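Side-chain contacts in PA0821 (Pseudomonas aeruginosa, PDB 7DRG), which probably acts as an immunity protein (antitoxin) that protects the bacterium from a putative VRR-NUC nuclease effector of the type VI secretion system: residues 198-201 with 202-206; 320-323 with 324-328; 86-90 with 91-95. All blocks are in the same frame, centred on the assembly; numbering follows the deposited sequence.

Interaction 1: 198-201 with 202-206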
loop_
_atom_site.group_PDB
_atom_site.type_symbol
_atom_site.label_atom_id
_atom_site.label_comp_id
_atom_site.label_asym_id
_atom_site.label_seq_id
_atom_site.Cartn_x
_atom_site.Cartn_y
_atom_site.Cartn_z
ATOM N N GLU B 198 2.528 7.285 5.309
ATOM C CA GLU B 198 1.432 8.079 4.767
ATOM C C GLU B 198 1.198 7.773 3.288
ATOM O O GLU B 198 0.051 7.663 2.840
ATOM C CB GLU B 198 1.733 9.563 4.988
ATOM C CG GLU B 198 0.663 10.502 4.477
ATOM C CD GLU B 198 0.995 11.952 4.772
ATOM O OE1 GLU B 198 2.086 12.416 4.386
ATOM O OE2 GLU B 198 0.164 12.629 5.410
ATOM N N ALA B 199 2.275 7.600 2.517
ATOM C CA ALA B 199 2.123 7.323 1.090
ATOM C C ALA B 199 1.464 5.967 0.855
ATOM O O ALA B 199 0.616 5.822 -0.036
ATOM C CB ALA B 199 3.488 7.388 0.404
ATOM N N PHE B 200 1.836 4.968 1.656
ATOM C CA PHE B 200 1.236 3.643 1.544
ATOM C C PHE B 200 -0.251 3.692 1.869
ATOM O O PHE B 200 -1.077 3.096 1.167
ATOM C CB PHE B 200 1.984 2.692 2.479
ATOM C CG PHE B 200 1.336 1.353 2.662
ATOM C CD1 PHE B 200 1.035 0.549 1.577
ATOM C CD2 PHE B 200 1.081 0.877 3.935
ATOM C CE1 PHE B 200 0.465 -0.704 1.758
ATOM C CE2 PHE B 200 0.510 -0.367 4.125
ATOM C CZ PHE B 200 0.196 -1.158 3.034
HETATM N N MSE B 201 -0.610 4.425 2.911
HETATM C CA MSE B 201 -2.000 4.580 3.301
HETATM C C MSE B 201 -2.816 5.348 2.257
HETATM O O MSE B 201 -3.970 5.004 1.990
HETATM C CB MSE B 201 -2.062 5.271 4.660
HETATM C CG MSE B 201 -1.682 4.366 5.814
HETATM SE SE MSE B 201 -2.895 2.841 5.891
HETATM C CE MSE B 201 -1.616 1.452 6.167
ATOM N N ALA B 202 -2.204 6.375 1.664
ATOM C CA ALA B 202 -2.906 7.219 0.702
ATOM C C ALA B 202 -3.433 6.404 -0.470
ATOM O O ALA B 202 -4.546 6.643 -0.952
ATOM C CB ALA B 202 -1.978 8.321 0.198
ATOM N N ALA B 203 -2.643 5.438 -0.943
ATOM C CA ALA B 203 -3.065 4.619 -2.070
ATOM C C ALA B 203 -4.269 3.745 -1.736
ATOM O O ALA B 203 -4.986 3.331 -2.650
ATOM C CB ALA B 203 -1.894 3.759 -2.548
ATOM N N ARG B 204 -4.518 3.479 -0.453
ATOM C CA ARG B 204 -5.618 2.627 -0.014
ATOM C C ARG B 204 -6.833 3.397 0.484
ATOM O O ARG B 204 -7.934 2.836 0.511
ATOM C CB ARG B 204 -5.142 1.704 1.110
ATOM C CG ARG B 204 -3.879 0.937 0.773
ATOM C CD ARG B 204 -3.074 0.650 2.027
ATOM N NE ARG B 204 -3.856 -0.068 3.029
ATOM C CZ ARG B 204 -3.902 -1.394 3.126
ATOM N NH1 ARG B 204 -3.217 -2.146 2.274
ATOM N NH2 ARG B 204 -4.633 -1.970 4.072
HETATM N N MSE B 205 -6.654 4.644 0.904
HETATM C CA MSE B 205 -7.713 5.413 1.550
HETATM C C MSE B 205 -7.927 6.733 0.813
HETATM O O MSE B 205 -7.290 7.729 1.137
HETATM C CB MSE B 205 -7.363 5.692 3.020
HETATM C CG MSE B 205 -7.034 4.461 3.882
HETATM SE SE MSE B 205 -6.034 5.028 5.482
HETATM C CE MSE B 205 -5.101 6.391 4.590
ATOM N N PRO B 206 -8.826 6.742 -0.175
ATOM C CA PRO B 206 -9.010 7.960 -0.980
ATOM C C PRO B 206 -9.524 9.148 -0.195
ATOM O O PRO B 206 -9.367 10.281 -0.665
ATOM C CB PRO B 206 -10.021 7.529 -2.052
ATOM C CG PRO B 206 -9.822 6.031 -2.149
ATOM C CD PRO B 206 -9.570 5.598 -0.731
#
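Phe200 and Arg204 meet one helical turn apart because Phe200 CG stands anti to its own backbone N (chi1 170°), while Arg204 bends at chi3 (56°) and lays its chain against the ring. Arg204 CD lies over one face of the phenyl in a CH-pi contact, 4.0 Å from the ring centroid and offset toward the rim. Beyond it the guanidinium comes within 3.6 Å, Arg204 NH1 to Phe200 CZ, its plane turned 43° from the ring. Arginine suits this place because its methylenes can pack on an aromatic while its charged end reaches further: NE and NH2 donate to the backbone carbonyls of Pro15 and Leu11, and NH1 to Ser197 OG of the second subunit.

On the neighbouring flank, selenomethionines Met201 and Met205 pack with Met201 SE 3.8 Å from Met205 SE, flexible chains filling a buried apolar region. Met201 O is gripped twice: Met205 N lies 2.9 Å from Met201 O, nearly in line with the carbonyl, whereas Arg204 N approaches the same oxygen from above its plane. Ala202 packs on Val210, and Ala203 on Leu319 of the second subunit, where a small side chain suits close packing. Phe200 and Met201 of helix 191-204 pack on Leu11 of helix 4-13, while Met201, joined by Met205 just beyond, lies on Tyr184 of strand 182-186.

Interaction 2: 320-323 with 324-328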
loop_
_atom_site.group_PDB
_atom_site.type_symbol
_atom_site.label_atom_id
_atom_site.label_comp_id
_atom_site.label_asym_id
_atom_site.label_seq_id
_atom_site.Cartn_x
_atom_site.Cartn_y
_atom_site.Cartn_z
ATOM N N VAL B 320 5.841 11.903 -4.783
ATOM C CA VAL B 320 6.570 12.967 -5.454
ATOM C C VAL B 320 6.172 12.981 -6.924
ATOM O O VAL B 320 5.709 11.981 -7.480
ATOM C CB VAL B 320 8.098 12.800 -5.318
ATOM C CG1 VAL B 320 8.508 12.764 -3.851
ATOM C CG2 VAL B 320 8.556 11.533 -6.041
ATOM N N GLY B 321 6.375 14.138 -7.552
ATOM C CA GLY B 321 6.206 14.302 -8.985
ATOM C C GLY B 321 4.905 13.782 -9.561
ATOM O O GLY B 321 3.822 14.228 -9.170
ATOM N N TRP B 322 5.009 12.831 -10.492
ATOM C CA TRP B 322 3.828 12.307 -11.173
ATOM C C TRP B 322 2.833 11.714 -10.184
ATOM O O TRP B 322 1.617 11.871 -10.346
ATOM C CB TRP B 322 4.258 11.254 -12.197
ATOM C CG TRP B 322 3.132 10.551 -12.903
ATOM C CD1 TRP B 322 2.558 10.911 -14.088
ATOM C CD2 TRP B 322 2.459 9.356 -12.477
ATOM N NE1 TRP B 322 1.567 10.019 -14.423
ATOM C CE2 TRP B 322 1.490 9.053 -13.455
ATOM C CE3 TRP B 322 2.586 8.514 -11.369
ATOM C CZ2 TRP B 322 0.649 7.941 -13.356
ATOM C CZ3 TRP B 322 1.748 7.412 -11.272
ATOM C CH2 TRP B 322 0.792 7.139 -12.256
ATOM N N ALA B 323 3.329 11.029 -9.150
ATOM C CA ALA B 323 2.432 10.359 -8.214
ATOM C C ALA B 323 1.642 11.370 -7.393
ATOM O O ALA B 323 0.473 11.135 -7.067
ATOM C CB ALA B 323 3.215 9.417 -7.302
ATOM N N ALA B 324 2.265 12.498 -7.044
ATOM C CA ALA B 324 1.536 13.554 -6.343
ATOM C C ALA B 324 0.439 14.139 -7.225
ATOM O O ALA B 324 -0.695 14.339 -6.769
ATOM C CB ALA B 324 2.501 14.649 -5.886
ATOM N N ASP B 325 0.754 14.402 -8.498
ATOM C CA ASP B 325 -0.259 14.886 -9.428
ATOM C C ASP B 325 -1.412 13.898 -9.550
ATOM O O ASP B 325 -2.579 14.301 -9.630
ATOM C CB ASP B 325 0.367 15.147 -10.801
ATOM C CG ASP B 325 1.289 16.357 -10.812
ATOM O OD1 ASP B 325 1.369 17.075 -9.792
ATOM O OD2 ASP B 325 1.934 16.595 -11.855
ATOM N N GLN B 326 -1.104 12.596 -9.573
ATOM C CA GLN B 326 -2.162 11.595 -9.661
ATOM C C GLN B 326 -3.003 11.561 -8.392
ATOM O O GLN B 326 -4.224 11.374 -8.456
ATOM C CB GLN B 326 -1.559 10.220 -9.954
ATOM C CG GLN B 326 -1.012 10.089 -11.357
ATOM C CD GLN B 326 -2.085 10.240 -12.419
ATOM O OE1 GLN B 326 -1.927 11.006 -13.369
ATOM N NE2 GLN B 326 -3.186 9.510 -12.262
ATOM N N TRP B 327 -2.370 11.750 -7.232
ATOM C CA TRP B 327 -3.122 11.774 -5.981
ATOM C C TRP B 327 -4.215 12.840 -6.007
ATOM O O TRP B 327 -5.319 12.622 -5.491
ATOM C CB TRP B 327 -2.179 12.005 -4.796
ATOM C CG TRP B 327 -2.936 12.028 -3.497
ATOM C CD1 TRP B 327 -3.294 10.947 -2.745
ATOM C CD2 TRP B 327 -3.475 13.177 -2.832
ATOM N NE1 TRP B 327 -4.003 11.348 -1.644
ATOM C CE2 TRP B 327 -4.128 12.714 -1.668
ATOM C CE3 TRP B 327 -3.460 14.551 -3.099
ATOM C CZ2 TRP B 327 -4.771 13.578 -0.776
ATOM C CZ3 TRP B 327 -4.099 15.410 -2.207
ATOM C CH2 TRP B 327 -4.743 14.915 -1.061
ATOM N N LEU B 328 -3.932 13.997 -6.615
ATOM C CA LEU B 328 -4.926 15.066 -6.689
ATOM C C LEU B 328 -6.197 14.613 -7.394
ATOM O O LEU B 328 -7.289 15.124 -7.101
ATOM C CB LEU B 328 -4.342 16.273 -7.420
ATOM C CG LEU B 328 -3.193 17.014 -6.737
ATOM C CD1 LEU B 328 -2.628 18.084 -7.665
ATOM C CD2 LEU B 328 -3.687 17.638 -5.441
HETATM O O HOH W 1 4.310 16.947 -8.723
HETATM O O HOH W 2 0.232 12.669 -13.224
#
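One face of the Trp322 indole carries the side chain of Gln326, one helical turn further on. Gln326 CG sits over the six-membered ring, 3.4 Å from its centroid and 13° off the normal, a CH-pi contact. The bend at chi2 (-63°) turns the amide back along the indole, only 18° from parallel with it, so that Gln326 CD lies 3.7 Å from Trp322 CZ2. Around this pair, Arg318 of the second subunit packs on both Trp322 and Gln326.

The amide oxygen is held by a water, which donates to Gln326 OE1 at 2.7 Å and also to Trp322 O. That carbonyl already receives the helical bond from Gln326 N. A second water repeats the pattern, bridging Gly321 O and Asp325 OD1; Thr304 OG1 is a further partner of OD1. Gly321 has a positive phi, a conformation that glycine adopts easily.

Glutamine is apt here because its methylenes can lie on an aromatic face while its amide still meets water. The contact therefore combines dispersion with hydration, as befits a partly solvent-exposed stretch of helix, and the two waters give Gly321 O and Trp322 O extra hydrogen bonds beside those of the helix.

Interaction 3: 86-90 with 91-95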
loop_
_atom_site.group_PDB
_atom_site.type_symbol
_atom_site.label_atom_id
_atom_site.label_comp_id
_atom_site.label_asym_id
_atom_site.label_seq_id
_atom_site.Cartn_x
_atom_site.Cartn_y
_atom_site.Cartn_z
ATOM N N PRO B 86 13.200 25.309 21.584
ATOM C CA PRO B 86 12.335 24.729 20.548
ATOM C C PRO B 86 11.312 23.752 21.099
ATOM O O PRO B 86 10.203 23.666 20.559
ATOM C CB PRO B 86 13.333 24.035 19.609
ATOM C CG PRO B 86 14.609 24.774 19.808
ATOM C CD PRO B 86 14.631 25.179 21.251
ATOM N N LEU B 87 11.639 23.030 22.168
ATOM C CA LEU B 87 10.741 22.056 22.774
ATOM C C LEU B 87 10.468 22.430 24.222
ATOM O O LEU B 87 11.404 22.620 25.004
ATOM C CB LEU B 87 11.331 20.648 22.712
ATOM C CG LEU B 87 10.469 19.606 23.425
ATOM C CD1 LEU B 87 9.098 19.515 22.761
ATOM C CD2 LEU B 87 11.170 18.255 23.425
ATOM N N THR B 88 9.186 22.519 24.582
ATOM C CA THR B 88 8.764 22.832 25.942
ATOM C C THR B 88 7.675 21.856 26.366
ATOM O O THR B 88 6.734 21.613 25.607
ATOM C CB THR B 88 8.240 24.277 26.045
ATOM O OG1 THR B 88 9.195 25.183 25.469
ATOM C CG2 THR B 88 7.990 24.661 27.498
ATOM N N ALA B 89 7.796 21.297 27.570
ATOM C CA ALA B 89 6.702 20.502 28.112
ATOM C C ALA B 89 5.471 21.381 28.289
ATOM O O ALA B 89 5.576 22.541 28.693
ATOM C CB ALA B 89 7.091 19.873 29.447
ATOM N N TYR B 90 4.298 20.825 27.977
ATOM C CA TYR B 90 3.072 21.627 27.987
ATOM C C TYR B 90 2.819 22.247 29.358
ATOM O O TYR B 90 2.358 23.391 29.459
ATOM C CB TYR B 90 1.889 20.763 27.546
ATOM C CG TYR B 90 0.531 21.436 27.633
ATOM C CD1 TYR B 90 0.211 22.510 26.811
ATOM C CD2 TYR B 90 -0.436 20.967 28.513
ATOM C CE1 TYR B 90 -1.043 23.126 26.888
ATOM C CE2 TYR B 90 -1.681 21.571 28.598
ATOM C CZ TYR B 90 -1.981 22.639 27.780
ATOM O OH TYR B 90 -3.228 23.222 27.869
ATOM N N ARG B 91 3.132 21.503 30.423
ATOM C CA ARG B 91 3.030 22.011 31.788
ATOM C C ARG B 91 3.837 23.286 31.998
ATOM O O ARG B 91 3.458 24.128 32.819
ATOM C CB ARG B 91 3.518 20.952 32.776
ATOM C CG ARG B 91 2.442 20.122 33.427
ATOM C CD ARG B 91 3.047 19.287 34.547
ATOM N NE ARG B 91 3.588 20.126 35.614
ATOM C CZ ARG B 91 2.906 20.488 36.694
ATOM N NH1 ARG B 91 1.653 20.083 36.853
ATOM N NH2 ARG B 91 3.472 21.255 37.618
ATOM N N ASP B 92 4.965 23.429 31.303
ATOM C CA ASP B 92 5.886 24.539 31.522
ATOM C C ASP B 92 5.654 25.718 30.588
ATOM O O ASP B 92 6.399 26.702 30.661
ATOM C CB ASP B 92 7.331 24.059 31.363
ATOM C CG ASP B 92 7.687 22.955 32.331
ATOM O OD1 ASP B 92 7.064 22.903 33.412
ATOM O OD2 ASP B 92 8.592 22.150 32.012
ATOM N N THR B 93 4.665 25.646 29.705
ATOM C CA THR B 93 4.507 26.674 28.691
ATOM C C THR B 93 3.847 27.920 29.266
ATOM O O THR B 93 3.060 27.855 30.215
ATOM C CB THR B 93 3.684 26.164 27.506
ATOM O OG1 THR B 93 2.381 25.760 27.951
ATOM C CG2 THR B 93 4.377 24.990 26.834
ATOM N N GLN B 94 4.179 29.061 28.672
ATOM C CA GLN B 94 3.454 30.298 28.901
ATOM C C GLN B 94 2.144 30.277 28.122
ATOM O O GLN B 94 2.021 29.565 27.122
ATOM C CB GLN B 94 4.288 31.490 28.450
ATOM C CG GLN B 94 5.594 31.675 29.190
ATOM C CD GLN B 94 6.407 32.818 28.620
ATOM O OE1 GLN B 94 6.982 32.704 27.537
ATOM N NE2 GLN B 94 6.442 33.934 29.336
ATOM N N PRO B 95 1.147 31.050 28.556
ATOM C CA PRO B 95 -0.067 31.198 27.747
ATOM C C PRO B 95 0.271 31.691 26.351
ATOM O O PRO B 95 1.201 32.478 26.156
ATOM C CB PRO B 95 -0.884 32.240 28.519
ATOM C CG PRO B 95 -0.446 32.062 29.924
ATOM C CD PRO B 95 1.025 31.728 29.856
HETATM O O HOH W 3 9.945 21.884 29.365
#
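A 3-10 turn, made of two overlapping beta turns, takes the chain off the end of strand 87-89 and sends it toward helix 96-101; Thr88, Ala89 and Tyr90 meet Asp92 and Thr93 across it. The first turn is closed by Asp92 N, which donates to Ala89 O at 2.8 Å, and the second by Thr93 N, which donates to Tyr90 O at 3.2 Å. Both donors come from above the carbonyl planes.

Thr93 adds a side-chain bond to the second turn. Its hydroxyl stands between the backbone N and the carbonyl carbon (chi1 60°), which brings OG1 back over the turn to donate to Tyr90 O at 2.8 Å, only 19° from the carbonyl plane. Tyr90 O is therefore held by two donors of one residue. The same rotamer sets the methyl beside the strand end, where Thr93 CG2 packs against Thr88 CG2 at 3.7 Å. Threonine fits because its two branches do different work: the hydroxyl fastens the turn, and the methyl covers the end of the strand while the side chain also rests on Leu76 of the antiparallel neighbour, strand 75-77.

The Tyr90 ring packs on Glu70 and Leu73, and its OH is hydrogen-bonded to Glu66 OE2. Glu66 belongs to helix 52-69, so this bond links the turn to that helix. Asp92 lies at the solvent-facing side, with CB 4.0 Å from Thr88 CG2. Its carboxylate reaches back to the strand through a water: this water donates to Asp92 OD2 at 3.0 Å and accepts from Ala89 N at 2.9 Å.

How the interactions relate
Interactions 1 and 2 are neighbours in space, their centres about 12 Å apart, and Ala202 CB of the first lies 4.1 Å from Trp327 NE1 of the second; both also touch the second subunit, so both helices, 191-204 and 321-328, contribute to the contact between the two subunits. Interaction 1 is buried, joining apolar packing to an arginine satisfied by protein atoms. Interaction 2 is partly buried and uses waters beside its aromatic face. Interaction 3 lies apart at the surface, its nearest atoms about 21 Å from interaction 1 and about 26 Å from interaction 2; there a strand end is shaped mainly by backbone and hydroxyl hydrogen bonds.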